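Local coordinates for beta-lactamase (Klebsiella pneumoniae, PDB 6KBY), which probably hydrolyses the amide bond of beta-lactam antibiotics as a class C serine enzyme, and is seen here with adenosine monophosphate in its pocket, at residues A[10-15]-A[44-49]; A[30-35]-A[348-353]; A[81-86]-A[257-262]; A[101-106]-A[140-145]; A[267-272]-A[305-310]. All coordinates share one frame; numbering follows the deposited sequence.

How the contacts relate
Contacts 1, 2 and 5 all reach the antiparallel sheet at the core of this class C fold, contact 1 at its outermost strand 44-50 and contact 5 near the other end, their centres about 36 Å apart. Contact 2 lies near the pocket: the side chain of Tyr350 is about 8 Å from that of Ser324, an AMP-binding residue, and about 12 Å from AMP. Contact 3 joins two helices, and one of them, 255-262, leads directly into strand 266-270 of contact 5; nearest atoms of the two contacts are about 4 Å apart. Contact 4 is peripheral, its centre about 51 Å from that of contact 1 across the chain's centre.

Contact 1: residues A[10-15]-A[44-49]; sequences IDESKI and KNYIYN
Glu12 and Tyr46 bring helix 11-15 and strand 44-49 nearest, with CA atoms 7.6 Å apart; the two axes are 10.2 Å apart at closest approach and their directions differ by 36°. The gap is bridged by the side chains of Glu12, Ile15, Tyr46 and Tyr48. Tyr46 and Tyr48, alternate residues of the strand, both point toward the helix, and in each CG stands anti to the carbonyl carbon. Glu12 starts with CG anti to its backbone N (chi1 -170°), which lays CG close to the Tyr46 ring, 3.3 Å from CE1. The chain then bends at chi2 and carries the carboxylate toward Tyr48, whose OH donates to OE2 of Glu12 over 2.9 Å. The carboxylate oxygen lies at the edge of the Tyr48 ring and in its plane, whereas the hydroxyl meets OE2 on the anti side, 35° out of the carboxylate plane. This is helix-on-sheet packing at the border of the beta-lactamase fold: strand 44-50 is the outermost strand, hydrogen-bonded to strand 34-41, and the N-terminal helix 11-30 runs over it. One turn after Glu12, Ile15 points at the strand and touches both phenols. Its CD1 lies 3.7 Å from CE2 of Tyr46, the side chains crossing at about a right angle, while the CG2 branch comes within 3.9 Å of OH of Tyr48. Val41 and Leu366 also touch Ile15.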
# COMPACT_ATOMS: atom_id res chain seq x y z
N ILE A 10 30.92 -3.25 11.07
CA ILE A 10 29.52 -3.18 11.47
C ILE A 10 28.71 -2.94 10.20
O ILE A 10 28.89 -1.92 9.53
CB ILE A 10 29.27 -2.06 12.48
CG1 ILE A 10 30.18 -2.22 13.70
CG2 ILE A 10 27.81 -2.03 12.90
CD1 ILE A 10 29.69 -3.24 14.69
N ASP A 11 27.80 -3.87 9.89
CA ASP A 11 26.94 -3.67 8.73
C ASP A 11 26.07 -2.42 8.89
O ASP A 11 25.77 -1.76 7.89
CB ASP A 11 26.07 -4.90 8.49
CG ASP A 11 26.82 -6.02 7.81
OD1 ASP A 11 27.96 -5.79 7.36
OD2 ASP A 11 26.27 -7.14 7.71
N GLU A 12 25.68 -2.08 10.12
CA GLU A 12 24.79 -0.94 10.34
C GLU A 12 25.38 0.34 9.76
O GLU A 12 24.67 1.12 9.13
CB GLU A 12 24.51 -0.77 11.84
CG GLU A 12 23.40 0.25 12.18
CD GLU A 12 23.80 1.71 11.99
OE1 GLU A 12 24.95 2.06 12.33
OE2 GLU A 12 22.96 2.50 11.50
N SER A 13 26.67 0.58 10.01
CA SER A 13 27.27 1.81 9.51
C SER A 13 27.35 1.82 7.99
O SER A 13 27.19 2.87 7.36
CB SER A 13 28.65 2.01 10.13
OG SER A 13 28.55 2.42 11.48
N LYS A 14 27.56 0.64 7.39
CA LYS A 14 27.56 0.54 5.94
C LYS A 14 26.19 0.83 5.37
O LYS A 14 26.07 1.54 4.36
CB LYS A 14 28.05 -0.85 5.52
CG LYS A 14 29.49 -1.13 5.91
CD LYS A 14 29.89 -2.57 5.63
CE LYS A 14 31.34 -2.81 6.05
NZ LYS A 14 31.77 -4.23 5.86
N ILE A 15 25.13 0.30 5.99
CA ILE A 15 23.78 0.55 5.52
C ILE A 15 23.44 2.03 5.63
O ILE A 15 22.89 2.63 4.69
CB ILE A 15 22.77 -0.35 6.26
CG1 ILE A 15 23.06 -1.82 5.94
CG2 ILE A 15 21.35 0.02 5.89
CD1 ILE A 15 22.28 -2.80 6.80
N LYS A 44 17.41 -7.50 11.69
CA LYS A 44 17.72 -6.24 12.34
C LYS A 44 16.98 -5.12 11.64
O LYS A 44 16.78 -5.15 10.42
CB LYS A 44 19.22 -5.95 12.27
CG LYS A 44 20.11 -7.12 12.62
CD LYS A 44 19.89 -7.58 14.05
CE LYS A 44 20.91 -8.65 14.43
NZ LYS A 44 22.31 -8.16 14.30
N ASN A 45 16.59 -4.10 12.41
CA ASN A 45 15.79 -3.00 11.90
C ASN A 45 16.55 -1.69 12.06
O ASN A 45 17.12 -1.43 13.13
CB ASN A 45 14.46 -2.93 12.64
CG ASN A 45 13.59 -4.14 12.37
OD1 ASN A 45 13.69 -4.77 11.32
ND2 ASN A 45 12.73 -4.47 13.32
N TYR A 46 16.56 -0.89 11.01
CA TYR A 46 17.29 0.37 10.98
C TYR A 46 16.34 1.46 10.52
O TYR A 46 15.64 1.29 9.51
CB TYR A 46 18.45 0.26 10.00
CG TYR A 46 19.32 -0.94 10.25
CD1 TYR A 46 20.25 -0.94 11.29
CD2 TYR A 46 19.23 -2.08 9.47
CE1 TYR A 46 21.06 -2.04 11.53
CE2 TYR A 46 20.04 -3.19 9.70
CZ TYR A 46 20.95 -3.16 10.74
OH TYR A 46 21.78 -4.23 11.00
N ILE A 47 16.29 2.56 11.26
CA ILE A 47 15.40 3.68 10.95
C ILE A 47 16.26 4.92 10.78
O ILE A 47 17.02 5.26 11.70
CB ILE A 47 14.38 3.93 12.08
CG1 ILE A 47 13.70 2.63 12.53
CG2 ILE A 47 13.39 5.01 11.66
CD1 ILE A 47 12.67 2.11 11.57
N TYR A 48 16.13 5.60 9.65
CA TYR A 48 16.90 6.81 9.36
C TYR A 48 15.93 7.95 9.08
O TYR A 48 15.06 7.83 8.20
CB TYR A 48 17.83 6.57 8.16
CG TYR A 48 18.75 5.39 8.40
CD1 TYR A 48 19.77 5.47 9.34
CD2 TYR A 48 18.59 4.19 7.72
CE1 TYR A 48 20.61 4.40 9.58
CE2 TYR A 48 19.43 3.11 7.96
CZ TYR A 48 20.44 3.23 8.89
OH TYR A 48 21.28 2.17 9.14
N ASN A 49 16.07 9.04 9.82
CA ASN A 49 15.20 10.20 9.70
C ASN A 49 15.97 11.38 9.15
O ASN A 49 17.14 11.60 9.52
CB ASN A 49 14.60 10.55 11.06
CG ASN A 49 13.78 9.42 11.62
OD1 ASN A 49 13.02 8.77 10.90
ND2 ASN A 49 13.93 9.16 12.92

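Contact 2: residues A[30-35]-A[348-353]; sequences NNIPGM and KNYSID
Lys348 lies against the backbone of Asn30 and Asn31, and Tyr350, two residues on, packs on Ile32, so that the turn between helix 11-30 and strand 34-41 is pinned to the connection between strand 340-346 and the C-terminal helix of the beta-lactamase fold. The helix 11-30 ends here in a Schellman motif, with Asn31 at positive phi. From its CB, Lys348 packs 4.1 Å from CD of Pro33 and 4.2 Å from CA of Ile32. CG continues outward, anti to the backbone N (chi1 178°). CD then passes 3.4 Å from O of Asn30, the bend at chi3 brings CE within 3.2 Å of O of Asn31, and a further bend at chi4 turns NZ toward its partners. There NZ makes a salt bridge to Asp213 and a hydrogen bond to O of Tyr209, so its charge is answered outside the two segments. Arg355 makes a cation-pi contact with the ring of Tyr350. The Asn30 side chain crosses that of Tyr350 at about a right angle, its OD1 approaching CB of Tyr350, and its ND2 is bonded to Gln354 OE1 and Leu26 O. Met35 bends at chi3 and reaches toward Tyr350 tip to tip, CE 3.6 Å from OH. Over one ring face of Tyr350 sits CD1 of Ile32, a CH-pi contact 3.8 Å from the centroid and 20° off the normal.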
# COMPACT_ATOMS: atom_id res chain seq x y z
N ASN A 30 14.91 17.21 -5.27
CA ASN A 30 13.45 17.23 -5.35
C ASN A 30 12.82 18.20 -4.36
O ASN A 30 11.60 18.34 -4.35
CB ASN A 30 12.89 15.82 -5.12
CG ASN A 30 13.20 14.88 -6.26
OD1 ASN A 30 12.60 14.97 -7.33
ND2 ASN A 30 14.13 13.97 -6.04
N ASN A 31 13.63 18.85 -3.52
CA ASN A 31 13.12 19.75 -2.49
C ASN A 31 12.10 19.06 -1.58
O ASN A 31 11.04 19.60 -1.27
CB ASN A 31 12.57 21.04 -3.08
CG ASN A 31 12.51 22.15 -2.06
OD1 ASN A 31 13.38 22.25 -1.19
ND2 ASN A 31 11.49 22.98 -2.15
N ILE A 32 12.43 17.84 -1.16
CA ILE A 32 11.60 17.08 -0.23
C ILE A 32 11.96 17.53 1.18
O ILE A 32 13.12 17.39 1.58
CB ILE A 32 11.88 15.58 -0.36
CG1 ILE A 32 11.55 15.08 -1.77
CG2 ILE A 32 11.12 14.80 0.70
CD1 ILE A 32 12.18 13.74 -2.09
N PRO A 33 11.02 18.06 1.97
CA PRO A 33 11.41 18.58 3.28
C PRO A 33 11.86 17.52 4.27
O PRO A 33 12.83 17.75 5.00
CB PRO A 33 10.16 19.33 3.76
CG PRO A 33 9.43 19.66 2.50
CD PRO A 33 9.65 18.47 1.60
N GLY A 34 11.18 16.38 4.31
CA GLY A 34 11.46 15.38 5.33
C GLY A 34 11.23 13.98 4.81
O GLY A 34 10.33 13.74 4.00
N MET A 35 12.05 13.04 5.29
CA MET A 35 11.87 11.64 4.96
C MET A 35 12.19 10.77 6.16
O MET A 35 12.95 11.16 7.05
CB MET A 35 12.77 11.18 3.80
CG MET A 35 12.39 11.78 2.47
SD MET A 35 13.20 11.05 1.04
CE MET A 35 12.48 9.41 0.98
N LYS A 348 6.76 15.01 0.44
CA LYS A 348 6.49 15.59 -0.87
C LYS A 348 6.28 14.42 -1.82
O LYS A 348 6.92 13.38 -1.68
CB LYS A 348 7.63 16.49 -1.36
CG LYS A 348 7.40 17.06 -2.75
CD LYS A 348 8.43 18.12 -3.11
CE LYS A 348 8.09 19.45 -2.47
NZ LYS A 348 6.88 20.06 -3.11
N ASN A 349 5.34 14.58 -2.74
CA ASN A 349 5.05 13.58 -3.76
C ASN A 349 6.07 13.75 -4.88
O ASN A 349 5.90 14.61 -5.75
CB ASN A 349 3.62 13.77 -4.26
CG ASN A 349 3.21 12.76 -5.31
OD1 ASN A 349 4.03 12.04 -5.88
ND2 ASN A 349 1.91 12.71 -5.59
N TYR A 350 7.12 12.94 -4.86
CA TYR A 350 8.14 12.94 -5.90
C TYR A 350 8.02 11.66 -6.72
O TYR A 350 7.37 10.69 -6.31
CB TYR A 350 9.54 13.10 -5.29
CG TYR A 350 9.98 11.91 -4.47
CD1 TYR A 350 9.46 11.67 -3.21
CD2 TYR A 350 10.92 11.02 -4.98
CE1 TYR A 350 9.86 10.57 -2.47
CE2 TYR A 350 11.32 9.92 -4.24
CZ TYR A 350 10.79 9.70 -2.99
OH TYR A 350 11.19 8.60 -2.28
N SER A 351 8.64 11.65 -7.90
CA SER A 351 8.26 10.67 -8.91
C SER A 351 8.57 9.23 -8.50
O SER A 351 9.57 8.94 -7.83
CB SER A 351 8.89 11.00 -10.26
OG SER A 351 10.30 10.93 -10.20
N ILE A 352 7.69 8.34 -8.92
CA ILE A 352 7.78 6.93 -8.54
C ILE A 352 9.08 6.30 -9.03
O ILE A 352 9.68 5.48 -8.33
CB ILE A 352 6.53 6.17 -9.02
CG1 ILE A 352 5.37 6.44 -8.05
CG2 ILE A 352 6.80 4.69 -9.12
CD1 ILE A 352 4.03 5.97 -8.56
N ASP A 353 9.53 6.67 -10.23
CA ASP A 353 10.77 6.08 -10.74
C ASP A 353 11.93 6.31 -9.78
O ASP A 353 12.79 5.44 -9.61
CB ASP A 353 11.10 6.63 -12.13
CG ASP A 353 11.53 8.08 -12.09
OD1 ASP A 353 10.69 8.92 -11.73
OD2 ASP A 353 12.70 8.37 -12.40

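Contact 3: residues A[81-86]-A[257-262]; sequences ASYAQV and QQALTA
Tyr83 and Ala259 mark the close approach of helices 81-86 and 257-262, their CA atoms 4.7 Å apart where the axes come within 8.0 Å and cross at 123°. Such proximity rests on small residues. The CB of Ala259 presses directly on the backbone of the other helix, 3.5 Å from CA of Tyr83, and lies near the plane of that tyrosine's ring at its edge. The same methyl meets CG2 of Val86 at 4.1 Å, so a single alanine is flanked by two residues of one helical face. A polar link accompanies this packing. Ser82 holds OG anti to its backbone N (chi1 -175°) and donates to O of Ala259 over 2.7 Å, approaching in the carbonyl plane on a lone pair at a C=O...O angle of 115°. CB of Ala262, one turn further on, sits 3.4 Å from Ser82 OG. Val86 also borders the amide of Gln258, its CB 4.3 Å from OE1; Lys255 NZ bonds both that OE1 and O of Val86. Helix 72-86 begins just after the AMP-linked Ser71, and its far end is joined here to helix 255-262 by close helix-helix packing through small residues in the helical part of the beta-lactamase fold.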
# COMPACT_ATOMS: atom_id res chain seq x y z
N ALA A 81 -9.65 -7.94 3.80
CA ALA A 81 -10.42 -8.90 3.01
C ALA A 81 -9.87 -10.31 3.16
O ALA A 81 -10.63 -11.28 3.27
CB ALA A 81 -10.43 -8.49 1.54
N SER A 82 -8.54 -10.44 3.18
CA SER A 82 -7.92 -11.74 3.37
C SER A 82 -8.23 -12.29 4.75
O SER A 82 -8.48 -13.50 4.91
CB SER A 82 -6.42 -11.60 3.14
OG SER A 82 -5.79 -12.86 3.20
N TYR A 83 -8.23 -11.43 5.77
CA TYR A 83 -8.59 -11.85 7.12
C TYR A 83 -10.03 -12.34 7.16
O TYR A 83 -10.33 -13.39 7.75
CB TYR A 83 -8.37 -10.70 8.09
CG TYR A 83 -8.72 -11.00 9.52
CD1 TYR A 83 -7.92 -11.84 10.29
CD2 TYR A 83 -9.82 -10.42 10.12
CE1 TYR A 83 -8.23 -12.11 11.61
CE2 TYR A 83 -10.14 -10.68 11.44
CZ TYR A 83 -9.35 -11.53 12.17
OH TYR A 83 -9.66 -11.79 13.49
N ALA A 84 -10.94 -11.61 6.52
CA ALA A 84 -12.32 -12.08 6.43
C ALA A 84 -12.40 -13.42 5.71
O ALA A 84 -13.18 -14.30 6.10
CB ALA A 84 -13.18 -11.04 5.73
N GLN A 85 -11.60 -13.59 4.66
CA GLN A 85 -11.64 -14.83 3.88
C GLN A 85 -11.16 -16.01 4.71
O GLN A 85 -11.85 -17.04 4.80
CB GLN A 85 -10.81 -14.65 2.61
CG GLN A 85 -10.91 -15.80 1.63
CD GLN A 85 -9.77 -16.77 1.80
OE1 GLN A 85 -8.59 -16.40 1.73
NE2 GLN A 85 -10.11 -18.04 2.04
N VAL A 86 -10.00 -15.88 5.35
CA VAL A 86 -9.50 -17.00 6.15
C VAL A 86 -10.36 -17.25 7.38
O VAL A 86 -10.33 -18.35 7.94
CB VAL A 86 -7.99 -16.86 6.46
CG1 VAL A 86 -7.19 -16.68 5.17
CG2 VAL A 86 -7.75 -15.71 7.42
N GLN A 257 -1.58 -14.06 10.61
CA GLN A 257 -0.44 -14.39 9.75
C GLN A 257 -0.91 -15.02 8.45
O GLN A 257 -0.40 -14.70 7.37
CB GLN A 257 0.52 -15.33 10.47
CG GLN A 257 1.74 -15.65 9.62
CD GLN A 257 2.62 -14.44 9.40
OE1 GLN A 257 3.31 -13.99 10.32
NE2 GLN A 257 2.60 -13.88 8.19
N GLN A 258 -1.88 -15.94 8.53
CA GLN A 258 -2.43 -16.53 7.32
C GLN A 258 -3.00 -15.46 6.40
O GLN A 258 -2.81 -15.51 5.18
CB GLN A 258 -3.53 -17.52 7.68
CG GLN A 258 -3.09 -18.71 8.50
CD GLN A 258 -4.27 -19.52 9.00
OE1 GLN A 258 -5.32 -19.56 8.37
NE2 GLN A 258 -4.09 -20.17 10.15
N ALA A 259 -3.70 -14.48 6.98
CA ALA A 259 -4.30 -13.42 6.19
C ALA A 259 -3.24 -12.59 5.49
O ALA A 259 -3.36 -12.30 4.29
CB ALA A 259 -5.15 -12.53 7.10
N LEU A 260 -2.20 -12.19 6.22
CA LEU A 260 -1.11 -11.41 5.63
C LEU A 260 -0.48 -12.16 4.46
O LEU A 260 -0.35 -11.63 3.35
CB LEU A 260 -0.04 -11.13 6.68
CG LEU A 260 -0.41 -10.12 7.76
CD1 LEU A 260 0.48 -10.33 8.98
CD2 LEU A 260 -0.28 -8.70 7.22
N THR A 261 -0.10 -13.41 4.70
CA THR A 261 0.59 -14.18 3.67
C THR A 261 -0.30 -14.36 2.45
O THR A 261 0.17 -14.25 1.32
CB THR A 261 1.01 -15.52 4.27
OG1 THR A 261 1.96 -15.26 5.31
CG2 THR A 261 1.62 -16.44 3.22
N ALA A 262 -1.59 -14.63 2.67
CA ALA A 262 -2.48 -14.90 1.55
C ALA A 262 -2.68 -13.70 0.65
O ALA A 262 -3.08 -13.88 -0.51
CB ALA A 262 -3.83 -15.44 2.03

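Contact 4: residues A[101-106]-A[140-145]; sequences PELRGS and YLKAWK
Leu103, Ser106 and the C-terminal turn of helix 134-143 form a contact at the periphery of the beta-lactamase fold, a loop packed on a helix with an apolar centre and a water bridge at its side. The loop 101-106 follows helix 96-99, opens with a short 3-10 segment and closes in a type II beta turn from Leu103 to Ser106. Leu103 enters through one methyl: CD2 lies 3.8 Å from CG of Lys142 and 3.9 Å from CB of Leu141, its side chain obliquely set against both. Met138, one turn earlier on the helix, also touches Leu103. Lys142 remains extended beyond CG and runs past the carbonyl of Glu102, with CE 3.3 Å from Glu102 O. Its ammonium group does not bond that oxygen directly. Instead one water accepts from Lys142 NZ and donates to Glu102 O, each over 3.0 Å, joining the charged tip to the 3-10 segment. At the end of the turn Ser106 points toward the helix, its CB 3.9 Å from O of Lys142; the CA atoms of these two residues, 5.4 Å apart, are the nearest across the two segments. Its hydroxyl is turned back into the loop, OG standing between the backbone N and the carbonyl carbon (chi1 77°). Leu103 O thereby accepts twice, from Ser106 N and from Ser106 OG, the latter over 2.6 Å in the carbonyl plane and on a lone pair.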
# COMPACT_ATOMS: atom_id res chain seq x y z
N PRO A 101 -26.35 -6.41 -1.48
CA PRO A 101 -27.61 -6.78 -2.15
C PRO A 101 -28.28 -5.65 -2.90
O PRO A 101 -29.03 -5.92 -3.86
CB PRO A 101 -28.49 -7.29 -1.00
CG PRO A 101 -27.52 -7.66 0.09
CD PRO A 101 -26.38 -6.69 -0.04
N GLU A 102 -28.05 -4.39 -2.52
CA GLU A 102 -28.58 -3.26 -3.28
C GLU A 102 -28.12 -3.28 -4.73
O GLU A 102 -28.81 -2.74 -5.60
CB GLU A 102 -28.15 -1.94 -2.64
CG GLU A 102 -28.37 -1.84 -1.15
CD GLU A 102 -27.11 -2.12 -0.35
OE1 GLU A 102 -26.72 -3.31 -0.22
OE2 GLU A 102 -26.46 -1.15 0.14
N LEU A 103 -26.98 -3.91 -5.01
CA LEU A 103 -26.43 -3.97 -6.36
C LEU A 103 -26.88 -5.19 -7.15
O LEU A 103 -26.43 -5.38 -8.28
CB LEU A 103 -24.90 -3.90 -6.30
CG LEU A 103 -24.34 -2.65 -5.62
CD1 LEU A 103 -22.81 -2.62 -5.65
CD2 LEU A 103 -24.91 -1.40 -6.26
N ARG A 104 -27.74 -6.04 -6.58
CA ARG A 104 -28.22 -7.19 -7.33
C ARG A 104 -29.04 -6.72 -8.52
O ARG A 104 -29.87 -5.82 -8.41
CB ARG A 104 -29.01 -8.12 -6.42
CG ARG A 104 -28.09 -8.86 -5.45
CD ARG A 104 -28.84 -9.60 -4.37
NE ARG A 104 -27.91 -10.25 -3.45
CZ ARG A 104 -28.26 -10.90 -2.35
NH1 ARG A 104 -29.55 -10.98 -2.01
NH2 ARG A 104 -27.34 -11.47 -1.58
N GLY A 105 -28.78 -7.33 -9.68
CA GLY A 105 -29.38 -6.90 -10.92
C GLY A 105 -28.53 -5.94 -11.72
O GLY A 105 -28.86 -5.68 -12.88
N SER A 106 -27.45 -5.41 -11.14
CA SER A 106 -26.58 -4.46 -11.81
C SER A 106 -25.40 -5.19 -12.44
O SER A 106 -25.30 -6.41 -12.42
CB SER A 106 -26.08 -3.41 -10.80
OG SER A 106 -25.04 -3.95 -9.99
N TYR A 140 -24.65 5.56 -8.41
CA TYR A 140 -23.60 5.46 -9.42
C TYR A 140 -23.28 4.00 -9.72
O TYR A 140 -23.20 3.60 -10.88
CB TYR A 140 -22.35 6.21 -8.94
CG TYR A 140 -21.16 6.03 -9.86
CD1 TYR A 140 -21.09 6.72 -11.06
CD2 TYR A 140 -20.12 5.17 -9.54
CE1 TYR A 140 -20.02 6.56 -11.91
CE2 TYR A 140 -19.04 5.01 -10.39
CZ TYR A 140 -19.00 5.71 -11.58
OH TYR A 140 -17.93 5.55 -12.43
N LEU A 141 -23.09 3.20 -8.67
CA LEU A 141 -22.70 1.80 -8.87
C LEU A 141 -23.80 1.01 -9.56
O LEU A 141 -23.50 0.11 -10.36
CB LEU A 141 -22.33 1.18 -7.53
CG LEU A 141 -21.09 1.77 -6.84
CD1 LEU A 141 -20.92 1.13 -5.48
CD2 LEU A 141 -19.85 1.58 -7.69
N LYS A 142 -25.07 1.32 -9.29
CA LYS A 142 -26.17 0.64 -9.98
C LYS A 142 -26.22 1.00 -11.46
O LYS A 142 -26.69 0.19 -12.27
CB LYS A 142 -27.51 0.99 -9.33
CG LYS A 142 -27.76 0.35 -7.98
CD LYS A 142 -29.11 0.77 -7.43
CE LYS A 142 -29.21 0.50 -5.94
NZ LYS A 142 -30.47 1.08 -5.37
N ALA A 143 -25.78 2.20 -11.83
CA ALA A 143 -25.84 2.65 -13.22
C ALA A 143 -24.57 2.33 -14.00
O ALA A 143 -24.57 2.47 -15.23
CB ALA A 143 -26.11 4.16 -13.27
N TRP A 144 -23.51 1.91 -13.32
CA TRP A 144 -22.22 1.71 -13.95
C TRP A 144 -22.20 0.43 -14.78
O TRP A 144 -22.81 -0.58 -14.43
CB TRP A 144 -21.16 1.60 -12.85
CG TRP A 144 -19.80 1.12 -13.31
CD1 TRP A 144 -18.81 1.88 -13.86
CD2 TRP A 144 -19.29 -0.22 -13.23
NE1 TRP A 144 -17.72 1.10 -14.14
CE2 TRP A 144 -17.98 -0.19 -13.76
CE3 TRP A 144 -19.81 -1.43 -12.77
CZ2 TRP A 144 -17.18 -1.33 -13.84
CZ3 TRP A 144 -19.01 -2.57 -12.85
CH2 TRP A 144 -17.71 -2.50 -13.38
N LYS A 145 -21.46 0.48 -15.89
CA LYS A 145 -21.20 -0.70 -16.71
C LYS A 145 -19.75 -0.60 -17.17
O LYS A 145 -19.33 0.48 -17.64
CB LYS A 145 -22.13 -0.76 -17.93
CG LYS A 145 -23.59 -1.05 -17.60
CD LYS A 145 -24.50 -0.74 -18.79
CE LYS A 145 -23.93 -1.28 -20.09
NZ LYS A 145 -24.78 -0.93 -21.27
O HOH W 1 -31.57 -1.69 -5.15

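Contact 5: residues A[267-272]-A[305-310]; sequences YFKSGE and TPIVPP
Phe268 and Lys269 pair with Pro306 and Thr305 in an antiparallel part of the central sheet. Lys269 and Thr305 form a hydrogen-bonded pair: Lys269 N gives to Thr305 O over 2.8 Å, and Thr305 N returns a bond to Lys269 O, both in the carbonyl planes. A water joins that Lys269 oxygen to Thr305 OG1. Ile307 N bonds Tyr267 O over 2.9 Å, the donor standing 50° out of the carbonyl plane. Phe268 and Pro306 are the non-hydrogen-bonded pair, with ring atom CD2 of Phe268 3.7 Å from CA of Pro306. The Ile307 side chain crosses that of Lys269 at about a right angle, CD1 3.8 Å from Lys269 CG. Past the corner at Val308 and the cis peptide before Pro309, Pro310 sets CB 3.9 Å from CE1 of Tyr267. Toward the neighbouring strand 273-275, Tyr267 and Phe268 both face Gln275, the arrangement of a classic beta bulge in an antiparallel sheet.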
# COMPACT_ATOMS: atom_id res chain seq x y z
N TYR A 267 -2.81 -13.58 -8.73
CA TYR A 267 -4.10 -13.83 -9.38
C TYR A 267 -4.15 -13.45 -10.85
O TYR A 267 -4.91 -14.08 -11.60
CB TYR A 267 -5.21 -13.09 -8.64
CG TYR A 267 -5.46 -13.59 -7.24
CD1 TYR A 267 -5.99 -14.86 -7.02
CD2 TYR A 267 -5.17 -12.80 -6.13
CE1 TYR A 267 -6.23 -15.32 -5.75
CE2 TYR A 267 -5.41 -13.26 -4.84
CZ TYR A 267 -5.94 -14.52 -4.66
OH TYR A 267 -6.20 -15.01 -3.40
N PHE A 268 -3.40 -12.44 -11.27
CA PHE A 268 -3.38 -12.03 -12.66
C PHE A 268 -1.97 -11.61 -13.04
O PHE A 268 -1.22 -11.09 -12.21
CB PHE A 268 -4.30 -10.82 -12.94
CG PHE A 268 -5.77 -11.13 -12.85
CD1 PHE A 268 -6.42 -11.05 -11.63
CD2 PHE A 268 -6.50 -11.50 -13.98
CE1 PHE A 268 -7.77 -11.34 -11.54
CE2 PHE A 268 -7.85 -11.77 -13.88
CZ PHE A 268 -8.48 -11.70 -12.67
N LYS A 269 -1.63 -11.83 -14.30
CA LYS A 269 -0.45 -11.23 -14.89
C LYS A 269 -0.89 -10.05 -15.73
O LYS A 269 -1.90 -10.12 -16.43
CB LYS A 269 0.28 -12.22 -15.79
CG LYS A 269 1.07 -13.26 -15.02
CD LYS A 269 1.97 -14.04 -15.97
CE LYS A 269 3.39 -13.53 -15.87
NZ LYS A 269 4.37 -14.64 -15.74
N SER A 270 -0.14 -8.96 -15.66
CA SER A 270 -0.42 -7.80 -16.50
C SER A 270 0.89 -7.08 -16.72
O SER A 270 1.56 -6.69 -15.75
CB SER A 270 -1.43 -6.88 -15.82
OG SER A 270 -1.92 -5.90 -16.73
N GLY A 271 1.29 -6.92 -17.98
CA GLY A 271 2.58 -6.31 -18.25
C GLY A 271 3.67 -7.10 -17.57
O GLY A 271 3.74 -8.33 -17.67
N GLU A 272 4.53 -6.40 -16.83
CA GLU A 272 5.63 -7.04 -16.13
C GLU A 272 5.27 -7.56 -14.75
O GLU A 272 6.09 -8.23 -14.13
CB GLU A 272 6.81 -6.07 -16.00
CG GLU A 272 7.34 -5.55 -17.34
CD GLU A 272 7.94 -6.65 -18.20
OE1 GLU A 272 8.49 -7.61 -17.62
OE2 GLU A 272 7.85 -6.57 -19.44
N THR A 305 -4.34 -11.23 -17.48
CA THR A 305 -4.45 -12.65 -17.79
C THR A 305 -4.53 -13.44 -16.50
O THR A 305 -3.66 -13.27 -15.63
CB THR A 305 -3.24 -13.10 -18.62
OG1 THR A 305 -3.21 -12.36 -19.85
CG2 THR A 305 -3.34 -14.59 -18.93
N PRO A 306 -5.55 -14.27 -16.30
CA PRO A 306 -5.68 -14.98 -15.02
C PRO A 306 -4.52 -15.93 -14.78
O PRO A 306 -3.92 -16.47 -15.71
CB PRO A 306 -6.99 -15.76 -15.18
CG PRO A 306 -7.68 -15.15 -16.34
CD PRO A 306 -6.64 -14.59 -17.24
N ILE A 307 -4.21 -16.12 -13.50
CA ILE A 307 -3.34 -17.19 -13.04
C ILE A 307 -4.25 -18.16 -12.29
O ILE A 307 -4.70 -17.88 -11.18
CB ILE A 307 -2.22 -16.67 -12.13
CG1 ILE A 307 -1.42 -15.56 -12.83
CG2 ILE A 307 -1.30 -17.82 -11.73
CD1 ILE A 307 -0.47 -14.82 -11.91
N VAL A 308 -4.56 -19.30 -12.91
CA VAL A 308 -5.51 -20.25 -12.35
C VAL A 308 -5.00 -21.67 -12.58
O VAL A 308 -4.82 -22.07 -13.73
CB VAL A 308 -6.93 -20.08 -12.96
CG1 VAL A 308 -7.85 -21.17 -12.46
CG2 VAL A 308 -7.50 -18.70 -12.64
N PRO A 309 -4.75 -22.43 -11.50
CA PRO A 309 -4.87 -22.04 -10.09
C PRO A 309 -3.96 -20.86 -9.73
O PRO A 309 -2.96 -20.63 -10.40
CB PRO A 309 -4.43 -23.30 -9.34
CG PRO A 309 -4.73 -24.42 -10.28
CD PRO A 309 -4.40 -23.86 -11.64
N PRO A 310 -4.33 -20.10 -8.70
CA PRO A 310 -3.52 -18.94 -8.31
C PRO A 310 -2.10 -19.35 -7.94
O PRO A 310 -1.84 -20.47 -7.50
CB PRO A 310 -4.27 -18.38 -7.10
CG PRO A 310 -5.66 -18.90 -7.22
CD PRO A 310 -5.51 -20.26 -7.83
O HOH W 2 -1.69 -10.16 -19.50